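Local coordinates for Iron(3+)-hydroxamate-binding protein FhuD (Bacillus subtilis subsp. subtilis, PDB 3G9Q) that binds iron(3+)-hydroxamate complexes such as ferrichrome and transfers them to the membrane permease of the FhuCBGD ABC transporter, serving iron import in this bacterium, at residues A38-N41 against V42-P46; K51-G54 against V55-I58; D84-K87 against L88-I91; F252-P255 against I256-E259. All coordinates share one frame; numbering follows the deposited sequence.

Interaction 1 of 4, residues A38-N41 against V42-P46; sequences APEN and VFKNP
Three successive i to i+3 bonds link A38-N41 to V42-P46: V42 N and F43 N reach back weakly to P39 O and E40 O, and K44 N lies 2.7 Å from N41 O. That last donor stands above the carbonyl plane, and N41 O also takes a weak bond from N45 N, so one oxygen gathers the end of the turn. On the outer side, E40 and K44 form a salt bridge across the turn, with K44 NZ 2.7 Å from E40 OE2. The amine comes down on the carboxylate from above, 52° out of its plane, and the lysine chain delivers it by running extended until a final bend (chi4 58°). Without its carboxylate, as with an alanine at E40, the ammonium of K44 would probably lose this mate and its long chain be freer to swing. The other side is apolar. V42 CG2 approaches A38 CB at 3.8 Å, and both side chains rest on Y25 of helix 25-31. F43 turns its ring edge to the chain: CD1 sits 3.4 Å from P39 O and CE1 3.5 Å from A38 O, both oxygens near the ring plane. Such a short 3-10 turn, with an i to i+4 salt bridge outside and a valine inside, is here the exit from strand 35-37 of the four-stranded parallel sheet.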
# COMPACT_ATOMS: atom_id res chain seq x y z
N ALA A 38 -14.03 -10.55 4.71
CA ALA A 38 -12.66 -10.06 4.60
C ALA A 38 -11.97 -10.20 5.95
O ALA A 38 -12.64 -10.22 6.99
CB ALA A 38 -12.67 -8.60 4.16
N PRO A 39 -10.63 -10.32 5.96
CA PRO A 39 -9.87 -10.45 7.21
C PRO A 39 -9.87 -9.15 8.04
O PRO A 39 -10.36 -8.11 7.58
CB PRO A 39 -8.48 -10.85 6.72
CG PRO A 39 -8.41 -10.28 5.36
CD PRO A 39 -9.77 -10.56 4.79
N GLU A 40 -9.32 -9.20 9.25
CA GLU A 40 -9.32 -8.03 10.12
C GLU A 40 -8.67 -6.76 9.60
O GLU A 40 -9.21 -5.66 9.76
CB GLU A 40 -8.72 -8.37 11.49
CG GLU A 40 -9.78 -8.58 12.56
CD GLU A 40 -10.63 -7.33 12.82
OE1 GLU A 40 -11.78 -7.48 13.28
OE2 GLU A 40 -10.13 -6.21 12.58
N ASN A 41 -7.50 -6.89 8.99
CA ASN A 41 -6.81 -5.72 8.47
C ASN A 41 -7.76 -4.76 7.78
O ASN A 41 -7.73 -3.56 8.01
CB ASN A 41 -5.73 -6.17 7.51
CG ASN A 41 -4.75 -7.10 8.16
OD1 ASN A 41 -4.09 -6.72 9.13
ND2 ASN A 41 -4.67 -8.34 7.65
N VAL A 42 -8.61 -5.32 6.93
CA VAL A 42 -9.57 -4.54 6.17
C VAL A 42 -10.38 -3.57 7.03
O VAL A 42 -10.53 -2.39 6.70
CB VAL A 42 -10.50 -5.50 5.40
CG1 VAL A 42 -11.53 -4.74 4.60
CG2 VAL A 42 -9.65 -6.38 4.49
N PHE A 43 -10.88 -4.06 8.16
CA PHE A 43 -11.67 -3.23 9.06
C PHE A 43 -10.80 -2.33 9.93
O PHE A 43 -11.25 -1.83 10.95
CB PHE A 43 -12.55 -4.12 9.94
CG PHE A 43 -13.44 -5.02 9.16
CD1 PHE A 43 -12.91 -6.13 8.50
CD2 PHE A 43 -14.79 -4.74 9.03
CE1 PHE A 43 -13.72 -6.93 7.71
CE2 PHE A 43 -15.61 -5.54 8.24
CZ PHE A 43 -15.07 -6.63 7.58
N LYS A 44 -9.54 -2.15 9.52
CA LYS A 44 -8.64 -1.28 10.27
C LYS A 44 -7.99 -0.25 9.37
O LYS A 44 -7.57 0.81 9.83
CB LYS A 44 -7.56 -2.10 10.98
CG LYS A 44 -8.02 -2.79 12.25
CD LYS A 44 -6.81 -3.29 13.03
CE LYS A 44 -7.24 -4.00 14.30
NZ LYS A 44 -8.14 -5.16 14.00
N ASN A 45 -7.93 -0.56 8.08
CA ASN A 45 -7.34 0.33 7.09
C ASN A 45 -8.16 1.62 6.99
O ASN A 45 -9.35 1.58 6.75
CB ASN A 45 -7.28 -0.37 5.74
CG ASN A 45 -6.54 0.44 4.71
OD1 ASN A 45 -5.96 1.48 5.00
ND2 ASN A 45 -6.55 -0.05 3.48
N PRO A 46 -7.52 2.78 7.19
CA PRO A 46 -8.27 4.03 7.12
C PRO A 46 -8.87 4.30 5.75
O PRO A 46 -9.81 5.09 5.63
CB PRO A 46 -7.22 5.07 7.50
CG PRO A 46 -5.95 4.46 6.99
CD PRO A 46 -6.10 3.04 7.45

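Interaction 2 of 4, residues K51-G54 against V55-I58; sequences KTNG and VENI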
# COMPACT_ATOMS: atom_id res chain seq x y z
N LYS A 51 -15.19 4.25 4.85
CA LYS A 51 -16.49 4.36 4.21
C LYS A 51 -16.90 3.09 3.47
O LYS A 51 -18.04 2.99 3.01
CB LYS A 51 -16.53 5.55 3.24
CG LYS A 51 -17.00 6.89 3.84
CD LYS A 51 -17.08 8.00 2.79
CE LYS A 51 -18.20 7.76 1.79
NZ LYS A 51 -19.54 7.88 2.41
N THR A 52 -16.00 2.11 3.36
CA THR A 52 -16.31 0.88 2.63
C THR A 52 -16.27 -0.43 3.44
O THR A 52 -15.26 -1.14 3.42
CB THR A 52 -15.35 0.68 1.44
OG1 THR A 52 -15.15 1.92 0.75
CG2 THR A 52 -15.92 -0.36 0.48
N ASN A 53 -17.36 -0.77 4.12
CA ASN A 53 -17.39 -2.00 4.91
C ASN A 53 -18.78 -2.61 4.99
O ASN A 53 -18.94 -3.80 5.28
CB ASN A 53 -16.85 -1.72 6.32
CG ASN A 53 -15.39 -2.09 6.47
OD1 ASN A 53 -14.74 -1.76 7.47
ND2 ASN A 53 -14.86 -2.80 5.48
N GLY A 54 -19.79 -1.78 4.72
CA GLY A 54 -21.18 -2.19 4.78
C GLY A 54 -21.57 -3.65 4.71
O GLY A 54 -22.19 -4.18 5.64
N VAL A 55 -21.22 -4.33 3.63
CA VAL A 55 -21.62 -5.71 3.46
C VAL A 55 -20.59 -6.84 3.66
O VAL A 55 -20.49 -7.73 2.81
CB VAL A 55 -22.29 -5.89 2.07
CG1 VAL A 55 -23.53 -5.01 1.98
CG2 VAL A 55 -21.30 -5.53 0.96
N GLU A 56 -19.82 -6.82 4.75
CA GLU A 56 -18.86 -7.91 4.96
C GLU A 56 -18.62 -8.37 6.39
O GLU A 56 -18.83 -7.63 7.35
CB GLU A 56 -17.50 -7.62 4.32
CG GLU A 56 -17.07 -6.18 4.30
CD GLU A 56 -17.43 -5.53 2.99
OE1 GLU A 56 -17.05 -6.09 1.93
OE2 GLU A 56 -18.07 -4.46 3.01
N ASN A 57 -18.18 -9.61 6.50
CA ASN A 57 -17.87 -10.24 7.77
C ASN A 57 -16.34 -10.16 7.91
O ASN A 57 -15.63 -10.00 6.92
CB ASN A 57 -18.33 -11.71 7.74
CG ASN A 57 -19.20 -12.10 8.94
OD1 ASN A 57 -20.36 -12.48 8.79
ND2 ASN A 57 -18.62 -12.00 10.14
N ILE A 58 -15.84 -10.25 9.15
CA ILE A 58 -14.41 -10.19 9.41
C ILE A 58 -13.77 -11.59 9.44
O ILE A 58 -14.18 -12.48 8.70
CB ILE A 58 -14.12 -9.45 10.76
CG1 ILE A 58 -15.11 -8.30 10.96
CG2 ILE A 58 -12.71 -8.88 10.75
CD1 ILE A 58 -16.47 -8.71 11.51
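N53 and E56 meet across a tight reversal of the chain, an example of a surface turn closed by a weak backbone bond. That hydrogen bond spans the turn from E56 N to N53 O, 3.2 Å apart, with an N-H...O angle of 128°. It joins the first and fourth residues of a beta turn whose corners are G54 and V55. The CA atoms of N53 and E56 are 6.1 Å apart, within the limit for that motif.

Van der Waals contact comes mainly from E56, which folds back over the turn instead of extending from it. Its CG lies 3.2 Å from N53 O, and the bend at chi2 (-95°) turns the carboxylate toward the same carbonyl; the exact place of OE2 is doubtful. N53 adds a looser touch, its amide ND2 4.2 Å from E56 CG. V55, exposed at the corner, starts its side chain away from K51-G54, although CB and CG1 still touch G54.

Among the surrounding elements, helix 25-31 lies against one part of the loop: T52 touches Y25 and K29, and E56 OE1 has a weak hydrogen bond with Y25 OH. N53 and I58 both touch F43, while V55 rests on N34. Beyond the turn, N57 makes backbone hydrogen bonds with V36 and A38, fastening the returning chain alongside strand 35-37 and its exit, ahead of helix 64-68.

Interaction 3 of 4, residues D84-K87 against L88-I91; sequences DIKK and LEKI
I85 and E89 are joined by an i to i+4 backbone bond, E89 N to I85 O at 2.7 Å, the regular start of helix 85-91. D84 is its N-cap: the carboxylate accepts from K87 N, with OD1 2.8 Å away and met on its anti side. The same K87 returns with its side chain, NZ forming a salt bridge to D84 OD2 at 3.6 Å. On the exposed flank, E89 runs straight out beyond CG, extending alongside the K86 chain in the same direction, and the salt bridge between K86 NZ and E89 OE2 is long at 3.9 Å. I85 offers its CG2 branch to E89 OE1. L88 faces inward instead, its CB 3.2 Å from I85 O and its side chain against V64, V77 and M20. With an alanine at L88 a gap would probably open between the helix and these three residues. The chemistry is therefore divided: leucine and the isoleucines lay one side of the helix on strand 74-78 and helix 64-68, while lysines and acids occupy the exposed side. An aspartate at the amino end probably gains from the helix dipole as well as from the nearby ammonium of K87.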
# COMPACT_ATOMS: atom_id res chain seq x y z
N ASP A 84 -5.76 -23.79 4.56
CA ASP A 84 -6.04 -25.11 3.99
C ASP A 84 -6.84 -24.98 2.69
O ASP A 84 -8.07 -24.93 2.70
CB ASP A 84 -6.82 -26.00 4.98
CG ASP A 84 -6.81 -27.48 4.59
OD1 ASP A 84 -7.28 -27.83 3.48
OD2 ASP A 84 -6.32 -28.30 5.40
N ILE A 85 -6.13 -24.92 1.58
CA ILE A 85 -6.76 -24.77 0.28
C ILE A 85 -7.75 -25.90 -0.03
O ILE A 85 -8.92 -25.64 -0.35
CB ILE A 85 -5.69 -24.69 -0.84
CG1 ILE A 85 -4.51 -23.83 -0.39
CG2 ILE A 85 -6.31 -24.12 -2.11
CD1 ILE A 85 -4.80 -22.35 -0.02
N LYS A 86 -7.30 -27.15 0.05
CA LYS A 86 -8.18 -28.29 -0.22
C LYS A 86 -9.53 -28.22 0.51
O LYS A 86 -10.58 -28.44 -0.10
CB LYS A 86 -7.47 -29.62 0.11
CG LYS A 86 -6.69 -30.24 -1.05
CD LYS A 86 -5.63 -29.29 -1.64
CE LYS A 86 -4.75 -29.99 -2.69
NZ LYS A 86 -5.53 -30.63 -3.79
N LYS A 87 -9.51 -27.91 1.81
CA LYS A 87 -10.74 -27.80 2.60
C LYS A 87 -11.66 -26.76 1.95
O LYS A 87 -12.86 -26.98 1.75
CB LYS A 87 -10.42 -27.36 4.04
CG LYS A 87 -10.47 -28.45 5.12
CD LYS A 87 -9.37 -29.50 4.97
CE LYS A 87 -9.20 -30.33 6.17
NZ LYS A 87 -8.84 -29.86 7.37
N LEU A 88 -11.05 -25.63 1.59
CA LEU A 88 -11.73 -24.50 0.96
C LEU A 88 -12.26 -24.81 -0.44
O LEU A 88 -13.42 -24.52 -0.75
CB LEU A 88 -10.77 -23.30 0.90
CG LEU A 88 -10.59 -22.48 2.18
CD1 LEU A 88 -10.37 -23.38 3.37
CD2 LEU A 88 -9.42 -21.54 2.00
N GLU A 89 -11.42 -25.40 -1.29
CA GLU A 89 -11.83 -25.74 -2.65
C GLU A 89 -13.19 -26.45 -2.60
O GLU A 89 -13.99 -26.37 -3.53
CB GLU A 89 -10.80 -26.66 -3.31
CG GLU A 89 -9.39 -26.07 -3.40
CD GLU A 89 -8.32 -27.09 -3.82
OE1 GLU A 89 -7.13 -26.69 -3.90
OE2 GLU A 89 -8.66 -28.27 -4.07
N LYS A 90 -13.44 -27.14 -1.49
CA LYS A 90 -14.68 -27.88 -1.30
C LYS A 90 -15.85 -26.92 -1.19
O LYS A 90 -16.90 -27.13 -1.82
CB LYS A 90 -14.61 -28.73 -0.03
CG LYS A 90 -15.12 -30.17 -0.20
CD LYS A 90 -16.62 -30.24 -0.53
CE LYS A 90 -17.11 -31.68 -0.73
NZ LYS A 90 -18.47 -31.73 -1.35
N ILE A 91 -15.68 -25.86 -0.40
CA ILE A 91 -16.75 -24.88 -0.22
C ILE A 91 -17.19 -24.20 -1.52
O ILE A 91 -18.39 -24.19 -1.85
CB ILE A 91 -16.34 -23.80 0.79
CG1 ILE A 91 -16.01 -24.46 2.13
CG2 ILE A 91 -17.47 -22.78 0.95
CD1 ILE A 91 -14.61 -24.92 2.26

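Interaction 4 of 4, residues F252-P255 against I256-E259; sequences FTDP and ISLE
D254, bonded through its carboxylate to the amide and hydroxyl of S257, is the N-cap of helix 255-270, an example of how an aspartate followed by proline can start a helix inside a protein. The tight part is largely polar. D254 places its CG between the backbone N and the carbonyl carbon (chi1 53°), which swings the carboxylate back over the first turn. There its two oxygens divide the work: OD2 accepts from S257 N at 3.3 Å, approached from above the carboxylate plane, and OD1 takes the hydroxyl hydrogen of S257 OG at 2.8 Å, on the syn side. S257 OG in turn accepts from N45 ND2, so a buried serine links the cap to the loop after strand 35-37. These donors, together with the helix end, would probably favour a negative charge on the aspartate. Beside the cap, F252 brings its CB to 3.6 Å from S257 OG, and P255, first residue of the helix, packs on Y27, T30 and W124. L258 is buried here too, against W128 and N104, with CD1 3.4 Å from T253 O.

The looser side belongs to the partly exposed T253, I256 and E259. I256 touches K29, and T253 CB comes no nearer than 4.1 Å to L258 CD2. E259 extends toward helix 118-143, where its carboxylate has a salt bridge with K131 and a hydrogen bond from W124. Back in the packed part, the first helical turn is closed by L258 N, 2.8 Å from D254 O with an N-H...O angle of 164°.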
# COMPACT_ATOMS: atom_id res chain seq x y z
N PHE A 252 -1.16 -1.60 2.45
CA PHE A 252 -1.65 -2.16 1.19
C PHE A 252 -1.31 -1.31 -0.02
O PHE A 252 -0.92 -0.15 0.12
CB PHE A 252 -3.17 -2.35 1.22
CG PHE A 252 -3.70 -2.88 2.52
CD1 PHE A 252 -4.06 -2.01 3.54
CD2 PHE A 252 -3.84 -4.26 2.73
CE1 PHE A 252 -4.54 -2.50 4.75
CE2 PHE A 252 -4.33 -4.76 3.94
CZ PHE A 252 -4.68 -3.88 4.95
N THR A 253 -1.47 -1.89 -1.20
CA THR A 253 -1.20 -1.20 -2.46
C THR A 253 -2.30 -1.50 -3.47
O THR A 253 -2.04 -1.60 -4.67
CB THR A 253 0.16 -1.64 -3.09
OG1 THR A 253 0.15 -3.05 -3.34
CG2 THR A 253 1.32 -1.29 -2.16
N ASP A 254 -3.53 -1.65 -3.00
CA ASP A 254 -4.66 -1.92 -3.88
C ASP A 254 -5.12 -0.55 -4.42
O ASP A 254 -4.75 0.48 -3.88
CB ASP A 254 -5.79 -2.59 -3.10
CG ASP A 254 -6.16 -1.81 -1.85
OD1 ASP A 254 -5.37 -1.83 -0.88
OD2 ASP A 254 -7.24 -1.17 -1.86
N PRO A 255 -5.95 -0.54 -5.48
CA PRO A 255 -6.47 0.68 -6.12
C PRO A 255 -7.04 1.75 -5.17
O PRO A 255 -6.84 2.96 -5.38
CB PRO A 255 -7.53 0.14 -7.08
CG PRO A 255 -6.97 -1.19 -7.47
CD PRO A 255 -6.49 -1.74 -6.13
N ILE A 256 -7.77 1.32 -4.15
CA ILE A 256 -8.34 2.26 -3.19
C ILE A 256 -7.27 2.85 -2.27
O ILE A 256 -7.27 4.06 -2.02
CB ILE A 256 -9.38 1.60 -2.29
CG1 ILE A 256 -10.48 0.98 -3.14
CG2 ILE A 256 -9.90 2.63 -1.29
CD1 ILE A 256 -11.41 0.04 -2.39
N SER A 257 -6.40 2.00 -1.75
CA SER A 257 -5.34 2.43 -0.85
C SER A 257 -4.36 3.35 -1.57
O SER A 257 -3.88 4.34 -1.00
CB SER A 257 -4.58 1.23 -0.29
OG SER A 257 -5.36 0.51 0.65
N LEU A 258 -4.06 3.01 -2.82
CA LEU A 258 -3.15 3.79 -3.64
C LEU A 258 -3.72 5.20 -3.81
O LEU A 258 -2.99 6.19 -3.73
CB LEU A 258 -2.93 3.13 -5.01
CG LEU A 258 -2.10 1.84 -5.03
CD1 LEU A 258 -1.99 1.31 -6.45
CD2 LEU A 258 -0.71 2.11 -4.45
N GLU A 259 -5.02 5.29 -4.05
CA GLU A 259 -5.66 6.59 -4.20
C GLU A 259 -5.53 7.39 -2.91
O GLU A 259 -5.15 8.56 -2.93
CB GLU A 259 -7.13 6.45 -4.58
CG GLU A 259 -7.36 6.39 -6.09
CD GLU A 259 -8.83 6.39 -6.47
OE1 GLU A 259 -9.48 5.31 -6.42
OE2 GLU A 259 -9.34 7.47 -6.82

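In the fold
The four contacts follow one another along the chain. Interactions 1 and 2 share the long loop between strand 35-37 and helix 64-68; their centres are about 9 Å apart and the two turns touch. Interaction 4, far later in sequence, returns to that loop: its centre is about 13 Å from that of interaction 1, and N45 joins the two. Interaction 3 stands apart on helix 85-91, beside the four-stranded parallel sheet, its centre about 23 to 28 Å from the other centres. Thus the last helix, 255-270, is tied back to the N-terminal half of this two-sheet binding protein.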